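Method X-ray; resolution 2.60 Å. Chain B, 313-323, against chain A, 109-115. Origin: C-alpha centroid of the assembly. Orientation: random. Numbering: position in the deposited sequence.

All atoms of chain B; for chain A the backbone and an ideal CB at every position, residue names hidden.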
# COMPACT_ATOMS: atom_id res chain seq x y z
N LEU B 313 18.82 5.83 -4.69
CA LEU B 313 18.94 6.89 -3.69
C LEU B 313 18.45 6.44 -2.31
O LEU B 313 19.01 6.84 -1.31
CB LEU B 313 18.15 8.10 -4.12
CG LEU B 313 18.89 9.40 -4.32
CD1 LEU B 313 17.82 10.46 -4.47
CD2 LEU B 313 19.81 9.74 -3.15
N SER B 314 17.41 5.62 -2.27
CA SER B 314 16.88 5.11 -1.00
C SER B 314 17.93 4.28 -0.28
O SER B 314 18.15 4.44 0.93
CB SER B 314 15.63 4.27 -1.26
OG SER B 314 15.04 3.95 -0.02
N THR B 315 18.60 3.41 -1.03
CA THR B 315 19.67 2.61 -0.47
C THR B 315 20.81 3.54 -0.00
O THR B 315 21.31 3.40 1.12
CB THR B 315 20.20 1.63 -1.51
OG1 THR B 315 19.11 0.84 -1.99
CG2 THR B 315 21.24 0.68 -0.90
N LEU B 316 21.19 4.52 -0.83
CA LEU B 316 22.25 5.44 -0.41
C LEU B 316 21.87 6.15 0.89
O LEU B 316 22.74 6.43 1.73
CB LEU B 316 22.56 6.46 -1.49
CG LEU B 316 23.71 7.44 -1.23
CD1 LEU B 316 25.02 6.69 -1.26
CD2 LEU B 316 23.73 8.52 -2.33
N ALA B 317 20.57 6.39 1.10
CA ALA B 317 20.12 7.05 2.34
C ALA B 317 20.39 6.14 3.51
O ALA B 317 20.77 6.59 4.59
CB ALA B 317 18.69 7.40 2.28
N ASP B 318 20.16 4.84 3.30
CA ASP B 318 20.43 3.89 4.38
C ASP B 318 21.93 3.85 4.69
O ASP B 318 22.31 3.83 5.86
CB ASP B 318 19.97 2.51 4.01
CG ASP B 318 18.48 2.39 3.93
OD1 ASP B 318 17.76 3.12 4.65
OD2 ASP B 318 18.04 1.51 3.17
N VAL B 319 22.76 3.86 3.65
CA VAL B 319 24.21 3.87 3.85
C VAL B 319 24.58 5.13 4.64
O VAL B 319 25.33 5.05 5.61
CB VAL B 319 24.99 3.86 2.52
CG1 VAL B 319 26.47 4.12 2.79
CG2 VAL B 319 24.81 2.52 1.83
N TYR B 320 24.00 6.26 4.25
CA TYR B 320 24.26 7.53 4.92
C TYR B 320 23.96 7.38 6.39
O TYR B 320 24.70 7.85 7.28
CB TYR B 320 23.36 8.62 4.36
CG TYR B 320 23.63 10.00 4.93
CD1 TYR B 320 24.58 10.86 4.34
CD2 TYR B 320 22.94 10.47 6.07
CE1 TYR B 320 24.84 12.15 4.85
CE2 TYR B 320 23.20 11.76 6.60
CZ TYR B 320 24.14 12.59 5.98
OH TYR B 320 24.40 13.85 6.48
N THR B 321 22.83 6.78 6.66
CA THR B 321 22.41 6.58 8.02
C THR B 321 23.39 5.73 8.84
O THR B 321 23.62 6.06 10.00
CB THR B 321 20.95 6.06 8.06
OG1 THR B 321 20.07 7.19 7.99
CG2 THR B 321 20.63 5.26 9.30
N VAL B 322 23.95 4.65 8.28
CA VAL B 322 24.90 3.85 9.05
C VAL B 322 26.32 4.43 9.09
O VAL B 322 26.91 4.46 10.15
CB VAL B 322 24.86 2.33 8.74
CG1 VAL B 322 23.56 1.96 8.07
CG2 VAL B 322 26.02 1.88 7.99
N LEU B 323 26.83 4.97 7.98
CA LEU B 323 28.17 5.57 7.96
C LEU B 323 28.30 6.93 8.66
O LEU B 323 29.39 7.30 9.07
CB LEU B 323 28.72 5.69 6.54
CG LEU B 323 28.98 4.32 5.88
CD1 LEU B 323 29.59 4.43 4.50
CD2 LEU B 323 29.90 3.53 6.78
N UNK A 109 17.39 -2.99 9.74
CA UNK A 109 17.54 -2.18 10.95
C UNK A 109 17.99 -0.76 10.61
O UNK A 109 17.59 0.20 11.26
CB UNK A 109 18.54 -2.83 11.91
N UNK A 110 18.83 -0.60 9.60
CA UNK A 110 19.29 0.74 9.22
C UNK A 110 18.08 1.56 8.79
O UNK A 110 18.00 2.78 9.04
CB UNK A 110 20.33 0.68 8.10
N UNK A 111 17.16 0.91 8.09
CA UNK A 111 15.97 1.58 7.69
C UNK A 111 15.14 2.01 8.90
O UNK A 111 14.76 3.17 9.01
CB UNK A 111 15.15 0.68 6.76
N UNK A 112 14.84 1.07 9.79
CA UNK A 112 14.06 1.41 10.96
C UNK A 112 14.71 2.59 11.67
O UNK A 112 14.07 3.59 12.00
CB UNK A 112 13.93 0.21 11.90
N UNK A 113 16.01 2.53 11.85
CA UNK A 113 16.64 3.62 12.55
C UNK A 113 16.65 4.93 11.76
O UNK A 113 16.28 5.98 12.28
CB UNK A 113 18.07 3.22 12.91
N UNK A 114 16.99 4.85 10.50
CA UNK A 114 17.05 6.04 9.70
C UNK A 114 15.74 6.79 9.56
O UNK A 114 15.72 7.99 9.82
CB UNK A 114 17.57 5.67 8.31
N UNK A 115 14.64 6.11 9.21
CA UNK A 115 13.40 6.85 9.02
C UNK A 115 12.77 7.35 10.30
O UNK A 115 12.28 8.45 10.38
CB UNK A 115 12.39 5.97 8.28

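Two helices cross here at 80°, their axes approaching to 9.1 Å; a crossing this steep keeps the contact short, and the demands on each position of chain A are local.

Position 109 has helical backbone angles and an ideal CB with nothing of chain B within 5.5 Å. This contact sets no rule for it; any helix-compatible side chain would serve. The residue is Ile109(A), and it takes no part.

Position 110 is different. Its CA-to-CB bond points toward chain B, and the ideal CB already lies 3.5 Å from Val322(B) CG1, with the carbonyl O of Asp318(B) at 4.3 Å and Thr321(B) CG2 at 4.7 Å. The surroundings are largely apolar and close, which favours a small side chain: alanine, perhaps serine or glycine. Ala110(A) is found, its CB packed 3.5 Å from Val322(B) CG1. Its backbone joins in, as the O of Ala110(A) sits 3.6 Å from Thr321(B) CG2.

At 111 the CA-to-CB bond points away, yet the ideal CB is 4.2 Å from Asp318(B) OD1. A carboxylate nearby, with no cationic side chain in the visible stretch of chain B, invites a long, flexible side chain that can bend back with a positive charge; lysine or arginine would suit, and a shorter polar donor might be considered. The residue is Arg111(A). With chi1 t and chi2 p, it brings its end back to chain B, where NH1 donates to Asp318(B) OD2 at 2.4 Å, a very short hydrogen bond within a salt bridge. The carboxylate oxygen lies at the guanidinium edge, near its plane, while Ser314(B) OG lies over one face, 3.4 Å from Arg111(A) NH2 but at too poor an angle for a hydrogen bond.

Position 112 again finds nothing of chain B within 5.5 Å of its ideal CB, so the contact leaves its identity free; it is Val112(A).

Position 113 points sideways, its ideal CB 4.9 Å from Thr321(B) CG2. Chain B sets little limit here; many side chains, polar or apolar, would do, a longer one by turning away from Thr321(B). Thr113(A) sits here with little contact, its OG1 hydrogen-bonded elsewhere in the structure.

Position 114 is the strictest. Its ideal CB would point toward chain B and fall 2.9 Å from Thr321(B) OG1, a clash. Although the backbone is ordinary helix, only glycine fits this arrangement. Gly114(A) lets the chains close in: its CA lies 3.7 Å from Thr321(B) OG1 and 5.6 Å from Thr321(B) CA.

Position 115 points sideways into space that chain B leaves empty, so many residues would do. Glu115(A) directs its end away from the contact.

Chain A (109-115) IARVTGE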
# COMPACT_ATOMS: atom_id res chain seq x y z
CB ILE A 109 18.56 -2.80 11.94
CG1 ILE A 109 18.12 -4.21 12.33
CG2 ILE A 109 18.60 -1.99 13.21
CD1 ILE A 109 16.71 -4.29 12.93
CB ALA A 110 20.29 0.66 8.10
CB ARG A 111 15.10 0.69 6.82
CG ARG A 111 14.03 1.55 6.24
CD ARG A 111 14.67 2.52 5.24
NE ARG A 111 13.91 2.30 4.03
CZ ARG A 111 14.40 1.94 2.86
NH1 ARG A 111 15.69 1.79 2.68
NH2 ARG A 111 13.56 1.57 1.92
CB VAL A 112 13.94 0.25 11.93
CG1 VAL A 112 13.24 0.69 13.19
CG2 VAL A 112 13.16 -0.88 11.29
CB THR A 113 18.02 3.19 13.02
OG1 THR A 113 17.85 2.30 14.12
CG2 THR A 113 18.88 4.37 13.44
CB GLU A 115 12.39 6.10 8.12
CG GLU A 115 11.84 4.78 8.61
CD GLU A 115 10.57 4.86 9.43
OE1 GLU A 115 10.09 5.96 9.73
OE2 GLU A 115 10.02 3.81 9.78
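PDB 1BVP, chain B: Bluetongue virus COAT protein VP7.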